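Local coordinates for protein prolyl endopeptidase (Myxococcus xanthus, PDB 2BKL) that probably acts as a serine endopeptidase that hydrolyses oligopeptides after proline and, much less readily, after alanine, at residues Y255-R258 with D263-L266; R205-T208 with E212-K215. All blocks are in the same frame, centred on the assembly; numbering follows the deposited sequence.

Contact 1: Y255-R258 with D263-L266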
ATOM      1  N   TYR A 255      18.984   2.006  16.029  1.00  7.38           N
ATOM      2  CA  TYR A 255      20.091   1.368  16.735  1.00  7.80           C
ATOM      3  C   TYR A 255      21.003   0.687  15.731  1.00  8.72           C
ATOM      4  O   TYR A 255      20.591   0.277  14.649  1.00  8.76           O
ATOM      5  CB  TYR A 255      19.553   0.346  17.737  1.00  8.88           C
ATOM      6  CG  TYR A 255      18.768   0.985  18.876  1.00 10.30           C
ATOM      7  CD1 TYR A 255      17.419   1.317  18.732  1.00 11.17           C
ATOM      8  CD2 TYR A 255      19.382   1.268  20.090  1.00 11.25           C
ATOM      9  CE1 TYR A 255      16.715   1.911  19.776  1.00 12.39           C
ATOM     10  CE2 TYR A 255      18.673   1.847  21.139  1.00 13.50           C
ATOM     11  CZ  TYR A 255      17.354   2.177  20.975  1.00 13.54           C
ATOM     12  OH  TYR A 255      16.660   2.763  22.025  1.00 16.61           O
ATOM     13  N   TRP A 256      22.284   0.552  16.077  1.00  9.49           N
ATOM     14  CA  TRP A 256      23.204  -0.169  15.230  1.00  8.21           C
ATOM     15  C   TRP A 256      24.305  -0.823  16.025  1.00  8.43           C
ATOM     16  O   TRP A 256      24.549  -0.475  17.172  1.00  8.78           O
ATOM     17  CB  TRP A 256      23.832   0.770  14.197  1.00  9.44           C
ATOM     18  CG  TRP A 256      24.778   1.790  14.758  1.00  9.26           C
ATOM     19  CD1 TRP A 256      24.453   2.945  15.407  1.00 10.52           C
ATOM     20  CD2 TRP A 256      26.204   1.771  14.672  1.00  9.45           C
ATOM     21  NE1 TRP A 256      25.593   3.631  15.755  1.00 12.44           N
ATOM     22  CE2 TRP A 256      26.680   2.933  15.309  1.00 10.19           C
ATOM     23  CE3 TRP A 256      27.130   0.874  14.144  1.00 10.09           C
ATOM     24  CZ2 TRP A 256      28.040   3.225  15.414  1.00 11.94           C
ATOM     25  CZ3 TRP A 256      28.473   1.158  14.248  1.00 12.16           C
ATOM     26  CH2 TRP A 256      28.914   2.330  14.872  1.00 11.07           C
ATOM     27  N   LYS A 257      24.927  -1.791  15.384  1.00  8.34           N
ATOM     28  CA  LYS A 257      26.154  -2.378  15.884  1.00  9.34           C
ATOM     29  C   LYS A 257      26.926  -3.001  14.748  1.00 11.49           C
ATOM     30  O   LYS A 257      26.415  -3.191  13.643  1.00 11.21           O
ATOM     31  CB  LYS A 257      25.887  -3.417  16.956  1.00 11.85           C
ATOM     32  CG  LYS A 257      25.176  -4.678  16.534  1.00 12.51           C
ATOM     33  CD  LYS A 257      24.789  -5.388  17.819  1.00 17.33           C
ATOM     34  CE  LYS A 257      24.680  -6.827  17.705  1.00 19.15           C
ATOM     35  NZ  LYS A 257      24.541  -7.293  19.131  1.00 18.63           N
ATOM     36  N   ARG A 258      28.184  -3.318  15.037  1.00 12.16           N
ATOM     37  CA  ARG A 258      28.957  -4.215  14.194  1.00 13.79           C
ATOM     38  C   ARG A 258      28.586  -5.618  14.685  1.00 14.46           C
ATOM     39  O   ARG A 258      28.560  -5.877  15.880  1.00 14.15           O
ATOM     40  CB  ARG A 258      30.476  -3.940  14.328  1.00 16.04           C
ATOM     41  CG  ARG A 258      30.889  -2.502  13.938  1.00 19.72           C
ATOM     42  CD  ARG A 258      32.421  -2.216  13.935  1.00 22.84           C
ATOM     43  NE  ARG A 258      32.717  -0.785  13.736  1.00 24.79           N
ATOM     44  CZ  ARG A 258      32.612   0.177  14.665  1.00 26.86           C
ATOM     45  NH1 ARG A 258      32.241  -0.095  15.913  1.00 28.05           N
ATOM     46  NH2 ARG A 258      32.881   1.440  14.344  1.00 27.74           N
ATOM     47  N   ASP A 263      26.452  -5.104  22.612  1.00 22.21           N
ATOM     48  CA  ASP A 263      25.311  -4.207  22.790  1.00 20.79           C
ATOM     49  C   ASP A 263      25.039  -3.422  21.511  1.00 16.69           C
ATOM     50  O   ASP A 263      25.956  -3.131  20.735  1.00 15.85           O
ATOM     51  CB  ASP A 263      25.591  -3.197  23.906  1.00 22.65           C
ATOM     52  CG  ASP A 263      25.789  -3.854  25.263  1.00 24.07           C
ATOM     53  OD1 ASP A 263      24.959  -4.699  25.651  1.00 26.37           O
ATOM     54  OD2 ASP A 263      26.747  -3.567  26.009  1.00 28.83           O
ATOM     55  N   PHE A 264      23.770  -3.080  21.290  1.00 13.67           N
ATOM     56  CA  PHE A 264      23.425  -2.072  20.286  1.00 13.97           C
ATOM     57  C   PHE A 264      23.788  -0.671  20.760  1.00 14.29           C
ATOM     58  O   PHE A 264      23.713  -0.357  21.945  1.00 16.04           O
ATOM     59  CB  PHE A 264      21.934  -2.122  19.927  1.00 13.69           C
ATOM     60  CG  PHE A 264      21.603  -3.213  18.982  1.00 12.32           C
ATOM     61  CD1 PHE A 264      21.746  -3.053  17.619  1.00 13.32           C
ATOM     62  CD2 PHE A 264      21.181  -4.443  19.462  1.00 12.86           C
ATOM     63  CE1 PHE A 264      21.474  -4.089  16.761  1.00 14.07           C
ATOM     64  CE2 PHE A 264      20.890  -5.472  18.595  1.00 13.94           C
ATOM     65  CZ  PHE A 264      21.027  -5.301  17.256  1.00 13.64           C
ATOM     66  N   ARG A 265      24.191   0.164  19.817  1.00 12.43           N
ATOM     67  CA  ARG A 265      24.430   1.579  20.042  1.00 13.54           C
ATOM     68  C   ARG A 265      23.196   2.352  19.548  1.00 14.53           C
ATOM     69  O   ARG A 265      22.616   2.004  18.518  1.00 14.58           O
ATOM     70  CB  ARG A 265      25.668   2.029  19.237  1.00 15.66           C
ATOM     71  CG  ARG A 265      26.950   1.137  19.399  1.00 17.40           C
ATOM     72  CD  ARG A 265      27.835   1.074  18.121  1.00 18.59           C
ATOM     73  NE  ARG A 265      29.131   0.402  18.317  1.00 19.55           N
ATOM     74  CZ  ARG A 265      30.163   0.943  18.959  1.00 22.74           C
ATOM     75  NH1 ARG A 265      30.084   2.171  19.458  1.00 23.33           N
ATOM     76  NH2 ARG A 265      31.291   0.253  19.114  1.00 22.23           N
ATOM     77  N   LEU A 266      22.785   3.388  20.268  1.00 13.90           N
ATOM     78  CA  LEU A 266      21.733   4.277  19.793  1.00 12.53           C
ATOM     79  C   LEU A 266      22.292   5.262  18.806  1.00 13.40           C
ATOM     80  O   LEU A 266      23.157   6.049  19.156  1.00 14.77           O
ATOM     81  CB  LEU A 266      21.125   5.056  20.954  1.00 13.35           C
ATOM     82  CG  LEU A 266      20.021   6.067  20.654  1.00 15.15           C
ATOM     83  CD1 LEU A 266      18.773   5.375  20.135  1.00 13.50           C
ATOM     84  CD2 LEU A 266      19.711   6.881  21.933  1.00 17.01           C
TER
HETATM   85  O   HOH W   1      25.662   5.857  17.799  1.00 23.92           O

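Contact 2: R205-T208 with E212-K215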
ATOM      1  N   ARG A 205      15.939 -12.121  14.348  1.00  7.82           N
ATOM      2  CA  ARG A 205      16.706 -13.358  14.468  1.00  8.50           C
ATOM      3  C   ARG A 205      17.684 -13.513  13.303  1.00  7.64           C
ATOM      4  O   ARG A 205      17.586 -12.808  12.315  1.00  7.68           O
ATOM      5  CB  ARG A 205      15.780 -14.566  14.554  1.00  8.45           C
ATOM      6  CG  ARG A 205      14.835 -14.485  15.774  1.00  9.50           C
ATOM      7  CD  ARG A 205      14.414 -15.844  16.302  1.00 11.23           C
ATOM      8  NE  ARG A 205      13.819 -16.677  15.268  1.00 14.01           N
ATOM      9  CZ  ARG A 205      13.372 -17.922  15.483  1.00 15.27           C
ATOM     10  NH1 ARG A 205      13.423 -18.438  16.714  1.00 17.83           N
ATOM     11  NH2 ARG A 205      12.876 -18.644  14.487  1.00 15.34           N
ATOM     12  N   TYR A 206      18.637 -14.424  13.458  1.00  6.88           N
ATOM     13  CA  TYR A 206      19.561 -14.788  12.380  1.00  8.02           C
ATOM     14  C   TYR A 206      19.385 -16.259  12.119  1.00  9.78           C
ATOM     15  O   TYR A 206      19.494 -17.080  13.041  1.00  9.82           O
ATOM     16  CB  TYR A 206      21.031 -14.504  12.695  1.00  9.26           C
ATOM     17  CG  TYR A 206      21.929 -14.781  11.501  1.00  9.19           C
ATOM     18  CD1 TYR A 206      22.103 -13.832  10.531  1.00  8.42           C
ATOM     19  CD2 TYR A 206      22.567 -15.993  11.327  1.00  9.86           C
ATOM     20  CE1 TYR A 206      22.884 -14.066   9.408  1.00  9.59           C
ATOM     21  CE2 TYR A 206      23.356 -16.241  10.210  1.00  9.39           C
ATOM     22  CZ  TYR A 206      23.519 -15.258   9.258  1.00 10.14           C
ATOM     23  OH  TYR A 206      24.299 -15.523   8.149  1.00 10.78           O
ATOM     24  N   HIS A 207      19.122 -16.609  10.876  1.00  8.22           N
ATOM     25  CA  HIS A 207      18.982 -18.004  10.488  1.00  6.80           C
ATOM     26  C   HIS A 207      20.228 -18.424   9.710  1.00  9.14           C
ATOM     27  O   HIS A 207      20.555 -17.835   8.673  1.00  8.53           O
ATOM     28  CB  HIS A 207      17.756 -18.246   9.625  1.00  7.87           C
ATOM     29  CG  HIS A 207      17.643 -19.672   9.213  1.00  8.64           C
ATOM     30  ND1 HIS A 207      17.605 -20.682  10.141  1.00  8.41           N
ATOM     31  CD2 HIS A 207      17.668 -20.268   8.001  1.00  7.26           C
ATOM     32  CE1 HIS A 207      17.570 -21.845   9.516  1.00 10.08           C
ATOM     33  NE2 HIS A 207      17.599 -21.630   8.219  1.00  9.12           N
ATOM     34  N   THR A 208      20.934 -19.420  10.221  1.00  9.16           N
ATOM     35  CA  THR A 208      22.042 -20.032   9.491  1.00  9.72           C
ATOM     36  C   THR A 208      21.488 -21.139   8.593  1.00 10.35           C
ATOM     37  O   THR A 208      20.778 -22.035   9.077  1.00 10.26           O
ATOM     38  CB  THR A 208      23.055 -20.605  10.484  1.00  8.49           C
ATOM     39  OG1 THR A 208      23.672 -19.547  11.256  1.00 11.16           O
ATOM     40  CG2 THR A 208      24.218 -21.317   9.734  1.00  9.96           C
ATOM     41  N   GLU A 212      18.480 -26.040  12.162  1.00 12.29           N
ATOM     42  CA  GLU A 212      17.101 -25.925  12.650  1.00 13.30           C
ATOM     43  C   GLU A 212      16.785 -24.500  13.074  1.00 12.03           C
ATOM     44  O   GLU A 212      17.551 -23.912  13.813  1.00 13.06           O
ATOM     45  CB  GLU A 212      16.889 -26.849  13.861  1.00 15.48           C
ATOM     46  CG  GLU A 212      17.102 -28.313  13.541  1.00 19.71           C
ATOM     47  CD  GLU A 212      18.515 -28.810  13.873  1.00 19.62           C
ATOM     48  OE1 GLU A 212      19.495 -28.009  13.840  1.00 22.44           O
ATOM     49  OE2 GLU A 212      18.653 -30.020  14.174  1.00 22.60           O
ATOM     50  N   PRO A 213      15.668 -23.914  12.617  1.00 11.54           N
ATOM     51  CA  PRO A 213      15.317 -22.545  13.031  1.00 12.48           C
ATOM     52  C   PRO A 213      15.126 -22.321  14.557  1.00 11.66           C
ATOM     53  O   PRO A 213      15.265 -21.182  14.996  1.00 13.48           O
ATOM     54  CB  PRO A 213      14.023 -22.266  12.250  1.00 12.69           C
ATOM     55  CG  PRO A 213      14.158 -23.140  11.065  1.00 13.29           C
ATOM     56  CD  PRO A 213      14.763 -24.419  11.569  1.00 13.37           C
ATOM     57  N   SER A 214      14.866 -23.360  15.341  1.00 14.97           N
ATOM     58  CA  SER A 214      14.848 -23.199  16.807  1.00 15.50           C
ATOM     59  C   SER A 214      16.206 -22.749  17.389  1.00 16.54           C
ATOM     60  O   SER A 214      16.244 -22.156  18.484  1.00 15.81           O
ATOM     61  CB  SER A 214      14.419 -24.496  17.491  1.00 16.73           C
ATOM     62  OG  SER A 214      15.470 -25.436  17.394  1.00 14.42           O
ATOM     63  N   LYS A 215      17.296 -23.008  16.657  1.00 14.92           N
ATOM     64  CA  LYS A 215      18.638 -22.566  17.045  1.00 15.08           C
ATOM     65  C   LYS A 215      18.986 -21.155  16.564  1.00 13.34           C
ATOM     66  O   LYS A 215      20.059 -20.642  16.881  1.00 15.20           O
ATOM     67  CB  LYS A 215      19.707 -23.546  16.532  1.00 14.38           C
ATOM     68  CG  LYS A 215      19.513 -24.995  16.966  1.00 15.07           C
ATOM     69  CD  LYS A 215      20.559 -25.907  16.344  1.00 15.04           C
ATOM     70  CE  LYS A 215      20.477 -27.322  16.892  1.00 15.77           C
ATOM     71  NZ  LYS A 215      21.615 -28.149  16.398  1.00 16.25           N
TER

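Contact 1: Y255-R258 with D263-L266
W256 and R265 exchange two backbone hydrogen bonds: R265 N donates to W256 O over 2.7 Å with an N-H...O angle of 167°, and W256 N returns a bond of 2.9 Å to R265 O. They form an antiparallel hydrogen-bonded pair next to the turn of the beta hairpin 251-257/265-269, whose strands are the third and outermost of a four-stranded propeller blade. A water ties the indole to the partner strand, accepting from W256 NE1 and donating to L266 O.

The same two residues also pack through their side chains. W256 has CG between its backbone N and carbonyl carbon (chi1 69°), which swings the indole back toward the neighbouring strand, and R265 CD lies over its six-membered ring, 3.5 Å from the centroid, in a CH-pi contact. The guanidinium of R265 is tilted only 23° from the indole plane. R258 NH1 comes within 3.4 Å of R265 NH2, the two guanidinium groups being almost perpendicular; both arginines form salt bridges to the carboxylate of E261 in the turn, which probably offsets their charges.

K257 runs its extended chain across F264, with CD 3.7 Å from the ring centroid and over its centre. Farther along, NZ makes an off-centre cation-pi contact and is hydrogen-bonded to E261 O. F264 also packs on L241 and V243 of the adjoining strand. Y255 and L266 form the non-hydrogen-bonded pair, and L266 CD1 rests over one face of the tyrosine ring, offset toward its rim, 3.6 Å from Y255 CZ.

Contact 2: R205-T208 with E212-K215
H207 lies alongside P213, the two side chains pointing the same way, with H207 CE1 4.0 Å from P213 CG. The imidazole meets the pyrrolidine at a slant, so this is van der Waals packing of a polar ring against an aliphatic one. CG of the histidine is anti to its own backbone N (chi1 179°), which carries the ring out to the proline. The proline backbone is close as well, with P213 CA 4.1 Å from H207 ND1. The rotation of the imidazole is fixed by a carboxylate at each nitrogen, D163 at NE2 and D216 at ND1, a pairing that probably favours the doubly protonated form.

The two segments belong to the beta-propeller domain, where strand 203-208 and the outermost strand 217-220 of one four-stranded blade are joined by a loop containing the short 3-10 segment 213-215. The turn is closed by K215 N donating to E212 O at 3.0 Å, which brings the chain round at P213. Across the turn, K215 NZ makes a weak salt bridge of 3.3 Å to E212 OE1, both residues being exposed.

R205, two residues before H207, approaches the carbonyl of the same proline. A bend at chi3 (-55°) turns its guanidinium so that NH2 is 3.5 Å from P213 O and NH1 3.7 Å from it; the oxygen sits obliquely to the group, at most a loose electrostatic approach and not a hydrogen bond. The firmer partner of R205 NH2 is the hydroxyl of Y184, W186 adds a cation-pi contact, and I165 touches R205, H207 and P213 alike.

In the fold
Contacts 1 and 2 lie in successive four-stranded blades of the propeller, with centres 21 Å apart and nearest atoms about 9 Å apart. Each concerns the connection between the third and the outermost strand of its blade: a hydrogen-bonded hairpin end in contact 1, a 3-10 turn packed on the strand in contact 2. The outermost strand that follows contact 2, 217-220, carries H220, whose ring meets that of F264, so the two blades touch there. Neither contact contributes to the pocket of the bound benzyloxycarbonyl-alanyl-proline. That pocket does include W249, in the turn leading into strand 251-257, at the end remote from contact 1.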